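Local coordinates for protein aminoacyl-tRNA synthetase (Cryptosporidium parvum, PDB 5F9Z) that probably attaches proline to its cognate tRNA, and is captured here with halofuginone and an ATP analogue, at residues L16-D21 with W354-V359; D189-E194 with A241-L246; D289-V294 with D381-M386. All coordinates share one frame; numbering follows the deposited sequence.

Contact 1 (L16-D21 with W354-V359)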
loop_
_atom_site.group_PDB
_atom_site.type_symbol
_atom_site.label_atom_id
_atom_site.label_comp_id
_atom_site.label_asym_id
_atom_site.label_seq_id
_atom_site.Cartn_x
_atom_site.Cartn_y
_atom_site.Cartn_z
ATOM N N LEU A 16 -16.848 -17.276 14.131
ATOM C CA LEU A 16 -16.477 -15.879 14.307
ATOM C C LEU A 16 -14.987 -15.645 14.112
ATOM O O LEU A 16 -14.566 -14.488 14.018
ATOM C CB LEU A 16 -16.907 -15.391 15.692
ATOM C CG LEU A 16 -18.406 -15.139 15.854
ATOM C CD1 LEU A 16 -18.727 -14.698 17.269
ATOM C CD2 LEU A 16 -18.878 -14.102 14.847
ATOM N N GLY A 17 -14.186 -16.709 14.059
ATOM C CA GLY A 17 -12.799 -16.614 13.664
ATOM C C GLY A 17 -12.636 -16.829 12.173
ATOM O O GLY A 17 -13.599 -16.848 11.404
ATOM N N ILE A 18 -11.385 -16.998 11.761
ATOM C CA ILE A 18 -11.046 -17.240 10.364
ATOM C C ILE A 18 -10.926 -18.744 10.162
ATOM O O ILE A 18 -10.104 -19.403 10.810
ATOM C CB ILE A 18 -9.754 -16.513 9.963
ATOM C CG1 ILE A 18 -9.850 -15.029 10.323
ATOM C CG2 ILE A 18 -9.487 -16.684 8.478
ATOM C CD1 ILE A 18 -11.039 -14.323 9.704
ATOM N N THR A 19 -11.751 -19.286 9.268
ATOM C CA THR A 19 -11.784 -20.723 9.027
ATOM C C THR A 19 -10.905 -21.149 7.862
ATOM O O THR A 19 -10.464 -22.302 7.821
ATOM C CB THR A 19 -13.221 -21.180 8.764
ATOM O OG1 THR A 19 -13.706 -20.564 7.565
ATOM C CG2 THR A 19 -14.126 -20.790 9.926
ATOM N N ALA A 20 -10.640 -20.250 6.919
ATOM C CA ALA A 20 -9.833 -20.570 5.754
ATOM C C ALA A 20 -8.355 -20.361 6.055
ATOM O O ALA A 20 -7.962 -19.352 6.648
ATOM C CB ALA A 20 -10.248 -19.718 4.556
ATOM N N ASP A 21 -7.546 -21.324 5.632
ATOM C CA ASP A 21 -6.108 -21.267 5.847
ATOM C C ASP A 21 -5.470 -20.260 4.897
ATOM O O ASP A 21 -5.799 -20.210 3.708
ATOM C CB ASP A 21 -5.520 -22.662 5.647
ATOM C CG ASP A 21 -4.045 -22.721 5.925
ATOM O OD1 ASP A 21 -3.260 -22.550 4.969
ATOM O OD2 ASP A 21 -3.672 -22.957 7.095
ATOM N N TRP A 354 -11.435 -8.932 19.088
ATOM C CA TRP A 354 -10.402 -7.934 18.846
ATOM C C TRP A 354 -9.133 -8.528 18.250
ATOM O O TRP A 354 -8.289 -7.771 17.757
ATOM C CB TRP A 354 -10.081 -7.190 20.145
ATOM C CG TRP A 354 -11.276 -6.493 20.725
ATOM C CD1 TRP A 354 -12.012 -6.888 21.805
ATOM C CD2 TRP A 354 -11.886 -5.288 20.244
ATOM N NE1 TRP A 354 -13.035 -6.000 22.031
ATOM C CE2 TRP A 354 -12.981 -5.009 21.087
ATOM C CE3 TRP A 354 -11.610 -4.417 19.186
ATOM C CZ2 TRP A 354 -13.800 -3.895 20.904
ATOM C CZ3 TRP A 354 -12.425 -3.311 19.006
ATOM C CH2 TRP A 354 -13.506 -3.061 19.861
ATOM N N GLU A 355 -8.976 -9.853 18.278
ATOM C CA GLU A 355 -7.867 -10.480 17.566
ATOM C C GLU A 355 -8.131 -10.524 16.065
ATOM O O GLU A 355 -7.208 -10.331 15.266
ATOM C CB GLU A 355 -7.613 -11.889 18.106
ATOM C CG GLU A 355 -6.771 -11.924 19.372
ATOM C CD GLU A 355 -6.698 -13.307 19.990
ATOM O OE1 GLU A 355 -5.822 -13.529 20.852
ATOM O OE2 GLU A 355 -7.516 -14.173 19.614
ATOM N N VAL A 356 -9.380 -10.777 15.668
ATOM C CA VAL A 356 -9.731 -10.742 14.251
ATOM C C VAL A 356 -9.554 -9.332 13.699
ATOM O O VAL A 356 -9.098 -9.145 12.564
ATOM C CB VAL A 356 -11.166 -11.261 14.041
ATOM C CG1 VAL A 356 -11.603 -11.067 12.595
ATOM C CG2 VAL A 356 -11.263 -12.727 14.429
ATOM N N LYS A 357 -9.895 -8.320 14.495
ATOM C CA LYS A 357 -9.760 -6.930 14.081
ATOM C C LYS A 357 -8.327 -6.418 14.170
ATOM O O LYS A 357 -8.071 -5.272 13.785
ATOM C CB LYS A 357 -10.687 -6.042 14.917
ATOM C CG LYS A 357 -12.158 -6.424 14.815
ATOM C CD LYS A 357 -13.026 -5.579 15.737
ATOM C CE LYS A 357 -13.258 -4.189 15.172
ATOM N NZ LYS A 357 -14.144 -4.217 13.973
ATOM N N GLY A 358 -7.395 -7.225 14.668
ATOM C CA GLY A 358 -5.992 -6.862 14.631
ATOM C C GLY A 358 -5.536 -5.869 15.676
ATOM O O GLY A 358 -4.592 -5.112 15.424
ATOM N N VAL A 359 -6.173 -5.845 16.847
ATOM C CA VAL A 359 -5.720 -4.968 17.920
ATOM C C VAL A 359 -4.383 -5.474 18.445
ATOM O O VAL A 359 -4.234 -6.659 18.767
ATOM C CB VAL A 359 -6.769 -4.889 19.038
ATOM C CG1 VAL A 359 -6.252 -4.038 20.187
ATOM C CG2 VAL A 359 -8.073 -4.322 18.497
#
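Val356 meets the loop of residues 16-21 at Leu16, Gly17 and Ile18, a worked example of a single branched side chain in the last turn of a helix making the whole of one side of a contact with a loop. In that last turn of helix 347-356, Trp354 turns its indole elsewhere, NE1 bonded to Asp340, while its carbonyl O accepts from Val359 N at 3.0 Å. Glu355 spends its carboxylate on Arg362 and Asn12, and its backbone O takes a weak bond from Gly358 N. Val356 follows. With CG1 anti to the backbone N (chi1 173°) its two methyls fork over the loop: CG2 sits 3.8 Å from Leu16 O and 4.2 Å from Gly17 CA, whereas CG1 comes to 4.4 Å from Ile18 CD1. Ile18 reaches it by bending back at both torsions, so that CD1 approaches the helix more closely than CB does. These are loose van der Waals touches. Lys357 directs NZ to Glu38 and Ser37 O. Gly358, the first residue to leave helical angles (phi 78°), completes a Schellman motif, and Val359 leads on toward strand 361-365 of the anticodon-binding domain. Beyond the pair, Ile18 also packs on Trp29 and Gln32 of helix 26-36, while Trp354 and Val359 lie against Ile305 of strand 304-308 and Trp54 of helix 53-71.

Contact 2 (D189-E194 with A241-L246). With HFG (7-bromo-6-chloro-3-{3-[(2R,3S)-3-hydroxypiperidin-2-yl]-2-oxopropyl}quinazolin-4(3H)-one), chain E; ANP (phosphoaminophosphonic acid-adenylate ester), chain D.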
loop_
_atom_site.group_PDB
_atom_site.type_symbol
_atom_site.label_atom_id
_atom_site.label_comp_id
_atom_site.label_asym_id
_atom_site.label_seq_id
_atom_site.Cartn_x
_atom_site.Cartn_y
_atom_site.Cartn_z
ATOM N N ASP A 189 12.686 11.067 -7.180
ATOM C CA ASP A 189 13.342 10.255 -6.160
ATOM C C ASP A 189 12.853 10.603 -4.760
ATOM O O ASP A 189 12.760 9.721 -3.899
ATOM C CB ASP A 189 14.859 10.427 -6.247
ATOM C CG ASP A 189 15.428 9.928 -7.556
ATOM O OD1 ASP A 189 14.864 8.967 -8.116
ATOM O OD2 ASP A 189 16.436 10.497 -8.022
ATOM N N ILE A 190 12.545 11.878 -4.512
ATOM C CA ILE A 190 12.057 12.287 -3.196
ATOM C C ILE A 190 10.723 11.616 -2.894
ATOM O O ILE A 190 10.509 11.085 -1.797
ATOM C CB ILE A 190 11.951 13.821 -3.119
ATOM C CG1 ILE A 190 13.325 14.440 -2.855
ATOM C CG2 ILE A 190 10.952 14.240 -2.050
ATOM C CD1 ILE A 190 13.341 15.952 -2.930
ATOM N N ILE A 191 9.808 11.624 -3.865
ATOM C CA ILE A 191 8.493 11.031 -3.648
ATOM C C ILE A 191 8.601 9.517 -3.513
ATOM O O ILE A 191 7.907 8.902 -2.696
ATOM C CB ILE A 191 7.533 11.434 -4.780
ATOM C CG1 ILE A 191 7.311 12.948 -4.778
ATOM C CG2 ILE A 191 6.208 10.715 -4.633
ATOM C CD1 ILE A 191 6.643 13.463 -3.519
ATOM N N LEU A 192 9.478 8.893 -4.304
ATOM C CA LEU A 192 9.636 7.443 -4.233
ATOM C C LEU A 192 10.112 7.008 -2.853
ATOM O O LEU A 192 9.636 6.002 -2.313
ATOM C CB LEU A 192 10.608 6.964 -5.311
ATOM C CG LEU A 192 10.757 5.446 -5.428
ATOM C CD1 LEU A 192 9.456 4.821 -5.907
ATOM C CD2 LEU A 192 11.905 5.081 -6.353
ATOM N N ASN A 193 11.051 7.753 -2.264
ATOM C CA ASN A 193 11.516 7.425 -0.921
ATOM C C ASN A 193 10.405 7.597 0.106
ATOM O O ASN A 193 10.321 6.830 1.072
ATOM C CB ASN A 193 12.726 8.287 -0.557
ATOM C CG ASN A 193 13.962 7.924 -1.357
ATOM O OD1 ASN A 193 14.170 6.762 -1.707
ATOM N ND2 ASN A 193 14.790 8.921 -1.652
ATOM N N GLU A 194 9.539 8.598 -0.083
ATOM C CA GLU A 194 8.407 8.766 0.821
ATOM C C GLU A 194 7.390 7.645 0.641
ATOM O O GLU A 194 6.789 7.183 1.618
ATOM C CB GLU A 194 7.750 10.130 0.603
ATOM C CG GLU A 194 8.673 11.325 0.821
ATOM C CD GLU A 194 8.995 11.584 2.286
ATOM O OE1 GLU A 194 8.615 10.765 3.150
ATOM O OE2 GLU A 194 9.631 12.620 2.575
ATOM N N ALA A 241 3.552 1.542 -5.432
ATOM C CA ALA A 241 3.332 2.932 -5.813
ATOM C C ALA A 241 4.179 3.212 -7.047
ATOM O O ALA A 241 4.893 2.335 -7.542
ATOM C CB ALA A 241 3.665 3.887 -4.665
ATOM N N THR A 242 4.101 4.444 -7.543
ATOM C CA THR A 242 4.832 4.801 -8.749
ATOM C C THR A 242 5.145 6.291 -8.744
ATOM O O THR A 242 4.398 7.100 -8.188
ATOM C CB THR A 242 4.046 4.429 -10.013
ATOM O OG1 THR A 242 4.817 4.760 -11.174
ATOM C CG2 THR A 242 2.730 5.174 -10.058
ATOM N N SER A 243 6.268 6.637 -9.372
ATOM C CA SER A 243 6.721 8.019 -9.480
ATOM C C SER A 243 7.372 8.189 -10.843
ATOM O O SER A 243 8.361 7.515 -11.146
ATOM C CB SER A 243 7.703 8.370 -8.358
ATOM O OG SER A 243 8.052 9.742 -8.393
ATOM N N HIS A 244 6.820 9.080 -11.661
ATOM C CA HIS A 244 7.219 9.217 -13.054
ATOM C C HIS A 244 8.045 10.477 -13.264
ATOM O O HIS A 244 7.725 11.541 -12.724
ATOM C CB HIS A 244 5.996 9.268 -13.977
ATOM C CG HIS A 244 4.992 8.190 -13.715
ATOM N ND1 HIS A 244 5.171 6.889 -14.133
ATOM C CD2 HIS A 244 3.792 8.223 -13.091
ATOM C CE1 HIS A 244 4.126 6.166 -13.771
ATOM N NE2 HIS A 244 3.275 6.952 -13.136
ATOM N N LEU A 245 9.109 10.350 -14.055
ATOM C CA LEU A 245 9.799 11.509 -14.619
ATOM C C LEU A 245 9.198 11.741 -15.997
ATOM O O LEU A 245 9.640 11.175 -16.998
ATOM C CB LEU A 245 11.304 11.286 -14.682
ATOM C CG LEU A 245 12.093 12.411 -15.363
ATOM C CD1 LEU A 245 11.893 13.731 -14.633
ATOM C CD2 LEU A 245 13.572 12.065 -15.466
ATOM N N LEU A 246 8.154 12.571 -16.044
ATOM C CA LEU A 246 7.461 12.831 -17.299
ATOM C C LEU A 246 8.333 13.581 -18.295
ATOM O O LEU A 246 8.097 13.479 -19.504
ATOM C CB LEU A 246 6.180 13.623 -17.035
ATOM C CG LEU A 246 5.234 13.034 -15.987
ATOM C CD1 LEU A 246 4.117 14.013 -15.671
ATOM C CD2 LEU A 246 4.671 11.705 -16.465
HETATM O "O4'" HFG E . -2.285 7.369 -14.326
HETATM C C21 HFG E . -1.257 7.047 -14.848
HETATM C "C3'" HFG E . 0.055 7.800 -14.533
HETATM C "C2'" HFG E . -0.015 8.627 -13.248
HETATM N "N1'" HFG E . -1.059 9.560 -13.312
HETATM C "C6'" HFG E . -1.445 10.008 -12.008
HETATM C "C5'" HFG E . -0.374 9.726 -10.951
HETATM C "C4'" HFG E . -0.091 8.327 -10.825
HETATM C C39 HFG E . -0.204 7.658 -12.062
HETATM O "O7'" HFG E . 0.857 6.572 -12.162
HETATM C "C1'" HFG E . -1.229 5.787 -15.905
HETATM N N3 HFG E . -2.651 5.464 -16.353
HETATM C C4 HFG E . -3.332 6.353 -17.174
HETATM O O11 HFG E . -2.792 7.397 -17.543
HETATM C C10 HFG E . -4.603 6.064 -17.575
HETATM C C5 HFG E . -5.342 6.960 -18.430
HETATM C C2 HFG E . -3.226 4.347 -15.962
HETATM N N1 HFG E . -4.475 4.030 -16.334
HETATM C C9 HFG E . -5.173 4.882 -17.143
HETATM C C8 HFG E . -6.479 4.552 -17.534
HETATM C C7 HFG E . -7.202 5.436 -18.372
HETATM BR BR1 HFG E . -9.023 4.972 -18.913
HETATM C C6 HFG E . -6.622 6.636 -18.812
HETATM CL CL1 HFG E . -7.527 7.731 -19.857
HETATM P PG ANP D . -1.852 -1.531 -13.652
HETATM O O1G ANP D . -1.456 -2.098 -14.978
HETATM O O2G ANP D . -1.758 -2.663 -12.559
HETATM O O3G ANP D . -3.342 -1.006 -13.720
HETATM P PB ANP D . -1.437 1.250 -13.541
HETATM O O1B ANP D . -0.567 1.990 -14.598
HETATM O O2B ANP D . -2.839 1.138 -14.046
HETATM N N3B ANP D . -0.793 -0.272 -13.242
HETATM P PA ANP D . -1.294 3.621 -12.160
HETATM O O1A ANP D . -2.256 4.263 -13.081
HETATM O O2A ANP D . 0.172 3.955 -12.448
HETATM O O3A ANP D . -1.426 2.039 -12.197
HETATM O "O5'" ANP D . -1.697 4.030 -10.681
HETATM C "C5'" ANP D . -0.701 4.280 -9.665
HETATM C "C4'" ANP D . -0.695 3.131 -8.688
HETATM O "O4'" ANP D . -2.043 2.866 -8.262
HETATM C "C3'" ANP D . -0.190 1.805 -9.243
HETATM O "O3'" ANP D . 1.224 1.718 -9.120
HETATM C "C2'" ANP D . -0.899 0.777 -8.354
HETATM O "O2'" ANP D . -0.147 0.495 -7.180
HETATM C "C1'" ANP D . -2.212 1.486 -7.993
HETATM N N9 ANP D . -3.377 1.018 -8.737
HETATM C C8 ANP D . -3.499 0.904 -10.098
HETATM N N7 ANP D . -4.669 0.463 -10.494
HETATM C C5 ANP D . -5.369 0.281 -9.311
HETATM C C6 ANP D . -6.677 -0.169 -9.043
HETATM N N6 ANP D . -7.546 -0.533 -9.988
HETATM N N1 ANP D . -7.065 -0.234 -7.748
HETATM C C2 ANP D . -6.198 0.128 -6.798
HETATM N N3 ANP D . -4.944 0.567 -6.932
HETATM C C4 ANP D . -4.587 0.622 -8.221
#
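Ser243 lies with its CB and OG against Ile191 and Leu192, where helix 181-202 packs on the antiparallel strands of the class II synthetase core. The fit illustrates how a small residue lets a helix come close to a strand: the CA atoms of Leu192 and Ser243 are 6.0 Å apart, and their CB atoms meet at 4.4 Å. Placed anti to the backbone N (chi1 -175°), OG comes within 4.0 Å of Ile191 CB, and its polar need is met by Val188 O, one turn earlier in the same helix. Ile191 leans its far end away toward Trp273 of strand 265-276, while Leu192 rests on Lys225.

Strand alternation gives the other face to the ligands. Thr242 sets CG2 3.6 Å from C5' of the ATP analogue and also near the halofuginone hydroxyl, so this one methyl touches both. His244 reaches the inhibitor's hydroxypiperidine, which is thought to occupy the proline site in this enzyme family. Thr224 OG1 hydrogen-bonds to ND1 and helps fix the ring's rotation. The second ring nitrogen, NE2, donates within the ring plane and nearly straight, at 166°, to O7' of halofuginone over 2.6 Å.

Contact 3 (D289-V294 with D381-M386)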
loop_
_atom_site.group_PDB
_atom_site.type_symbol
_atom_site.label_atom_id
_atom_site.label_comp_id
_atom_site.label_asym_id
_atom_site.label_seq_id
_atom_site.Cartn_x
_atom_site.Cartn_y
_atom_site.Cartn_z
ATOM N N ASP A 289 -2.730 -13.341 9.765
ATOM C CA ASP A 289 -2.505 -14.760 10.016
ATOM C C ASP A 289 -3.854 -15.478 10.017
ATOM O O ASP A 289 -4.872 -14.964 9.537
ATOM C CB ASP A 289 -1.719 -14.963 11.321
ATOM C CG ASP A 289 -2.366 -14.284 12.521
ATOM O OD1 ASP A 289 -3.612 -14.228 12.596
ATOM O OD2 ASP A 289 -1.618 -13.808 13.401
ATOM N N ASN A 290 -3.872 -16.693 10.570
ATOM C CA ASN A 290 -5.084 -17.501 10.612
ATOM C C ASN A 290 -6.076 -17.041 11.671
ATOM O O ASN A 290 -7.213 -17.524 11.677
ATOM C CB ASN A 290 -4.727 -18.970 10.845
ATOM C CG ASN A 290 -4.225 -19.653 9.589
ATOM O OD1 ASN A 290 -3.939 -18.998 8.586
ATOM N ND2 ASN A 290 -4.118 -20.975 9.637
ATOM N N LYS A 291 -5.681 -16.134 12.563
ATOM C CA LYS A 291 -6.620 -15.547 13.509
ATOM C C LYS A 291 -7.320 -14.317 12.955
ATOM O O LYS A 291 -8.341 -13.897 13.513
ATOM C CB LYS A 291 -5.906 -15.169 14.810
ATOM C CG LYS A 291 -5.249 -16.330 15.523
ATOM C CD LYS A 291 -4.599 -15.864 16.810
ATOM C CE LYS A 291 -3.918 -17.010 17.523
ATOM N NZ LYS A 291 -3.377 -16.584 18.840
ATOM N N GLY A 292 -6.797 -13.732 11.881
ATOM C CA GLY A 292 -7.388 -12.545 11.300
ATOM C C GLY A 292 -6.369 -11.463 11.013
ATOM O O GLY A 292 -5.227 -11.756 10.648
ATOM N N LEU A 293 -6.772 -10.208 11.181
ATOM C CA LEU A 293 -5.882 -9.090 10.912
ATOM C C LEU A 293 -4.707 -9.072 11.882
ATOM O O LEU A 293 -4.819 -9.469 13.045
ATOM C CB LEU A 293 -6.634 -7.763 11.018
ATOM C CG LEU A 293 -7.563 -7.330 9.889
ATOM C CD1 LEU A 293 -8.251 -6.040 10.282
ATOM C CD2 LEU A 293 -6.784 -7.145 8.599
ATOM N N VAL A 294 -3.568 -8.609 11.380
ATOM C CA VAL A 294 -2.434 -8.203 12.200
ATOM C C VAL A 294 -2.037 -6.822 11.703
ATOM O O VAL A 294 -1.523 -6.684 10.587
ATOM C CB VAL A 294 -1.254 -9.180 12.116
ATOM C CG1 VAL A 294 -0.052 -8.613 12.852
ATOM C CG2 VAL A 294 -1.643 -10.533 12.694
ATOM N N ASP A 381 0.355 -10.702 17.659
ATOM C CA ASP A 381 0.968 -11.451 16.567
ATOM C C ASP A 381 1.749 -12.678 17.026
ATOM O O ASP A 381 1.961 -13.587 16.216
ATOM C CB ASP A 381 1.885 -10.537 15.749
ATOM C CG ASP A 381 3.047 -9.997 16.557
ATOM O OD1 ASP A 381 2.859 -9.718 17.760
ATOM O OD2 ASP A 381 4.149 -9.852 15.986
ATOM N N ASN A 382 2.180 -12.740 18.289
ATOM C CA ASN A 382 2.997 -13.860 18.744
ATOM C C ASN A 382 2.517 -14.474 20.055
ATOM O O ASN A 382 3.219 -15.327 20.614
ATOM C CB ASN A 382 4.465 -13.432 18.883
ATOM C CG ASN A 382 4.649 -12.265 19.833
ATOM O OD1 ASN A 382 3.699 -11.812 20.472
ATOM N ND2 ASN A 382 5.878 -11.774 19.937
ATOM N N MET A 383 1.353 -14.064 20.564
ATOM C CA MET A 383 0.792 -14.590 21.812
ATOM C C MET A 383 1.740 -14.409 22.993
ATOM O O MET A 383 1.689 -15.165 23.966
ATOM C CB MET A 383 0.395 -16.064 21.674
ATOM C CG MET A 383 -0.796 -16.293 20.768
ATOM S SD MET A 383 -2.205 -15.256 21.211
ATOM C CE MET A 383 -2.572 -15.862 22.856
ATOM N N GLU A 384 2.612 -13.407 22.918
ATOM C CA GLU A 384 3.507 -13.108 24.028
ATOM C C GLU A 384 2.703 -12.544 25.193
ATOM O O GLU A 384 1.845 -11.676 25.008
ATOM C CB GLU A 384 4.580 -12.118 23.579
ATOM C CG GLU A 384 5.704 -11.894 24.572
ATOM C CD GLU A 384 6.781 -10.980 24.018
ATOM O OE1 GLU A 384 6.625 -10.507 22.872
ATOM O OE2 GLU A 384 7.782 -10.735 24.724
ATOM N N LYS A 385 2.970 -13.047 26.395
ATOM C CA LYS A 385 2.221 -12.672 27.585
ATOM C C LYS A 385 3.160 -12.114 28.642
ATOM O O LYS A 385 4.299 -12.573 28.783
ATOM C CB LYS A 385 1.448 -13.869 28.150
ATOM C CG LYS A 385 0.410 -14.433 27.197
ATOM C CD LYS A 385 -0.331 -15.607 27.814
ATOM C CE LYS A 385 -1.359 -16.171 26.847
ATOM N NZ LYS A 385 -0.728 -16.622 25.577
ATOM N N MET A 386 2.673 -11.126 29.388
ATOM C CA MET A 386 3.469 -10.476 30.417
ATOM C C MET A 386 2.540 -9.706 31.344
ATOM O O MET A 386 1.408 -9.375 30.983
ATOM C CB MET A 386 4.515 -9.539 29.806
ATOM C CG MET A 386 3.919 -8.344 29.080
ATOM S SD MET A 386 5.075 -7.574 27.933
ATOM C CE MET A 386 5.224 -8.859 26.695
HETATM O O HOH W 1 1.043 -13.431 13.700
#
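Val294 sets CG1 4.0 Å from Asp381 CB, the two side chains crossing at about a right angle, and beside this apolar touch a water joins the same two stretches through Asp289. The Asp289 side chain shows how one carboxylate can serve a turn and a neighbouring loop together. From CA its CB heads toward 381-386, and chi1 of 54° tucks CG between the backbone N and the carbonyl carbon, which brings the carboxylate back over its own turn. There OD1 accepts from Lys291 N at 2.8 Å, the donor lying 37° above the carboxylate plane: an Asx turn within the type I beta turn 289-292. A weaker bond from Gly292 N and a salt bridge to Arg380 share this oxygen. The other tip, OD2, meets the water at 2.7 Å, and the water reaches Asp381 O at 2.7 Å as well. Asp381 itself directs its carboxylate to Arg407 of helix 393-417. Lys291 extends toward Met383, with NZ bonded to His7 O of the N-terminal histidine tag; its modelled closeness to the methionine sulfur is doubtful. Within 381-386, Asn382 OD1 accepts from Glu384 N in a second Asx turn leading into strand 385-389. If the Asp289 carboxylate is ionised, as is likely beside Arg380, OD2 and Asp381 O are both acceptors, and the water that donates to each bridges them.

How the contacts relate
Contacts 1 and 3 adjoin each other, their centres about 10 Å apart, and each joins a loop to the anticodon-binding domain; contact 2 belongs to the catalytic core on the opposite side of the chain's centre, its own centre about 34 to 35 Å from theirs. Contacts 1 and 3 are directly coupled: Leu293 N probably bonds Val356 O, and Asn290 ND2 probably bonds Asp21 OD2. All three are largely buried where they touch, contact 2 entirely so, while contact 1 includes the exposed Leu16. Chemistry follows place. Contact 1 rests on one valine's van der Waals touches, contact 3 adds a water and charged side chains, and contact 2 packs helix on strand behind the ligand-binding face.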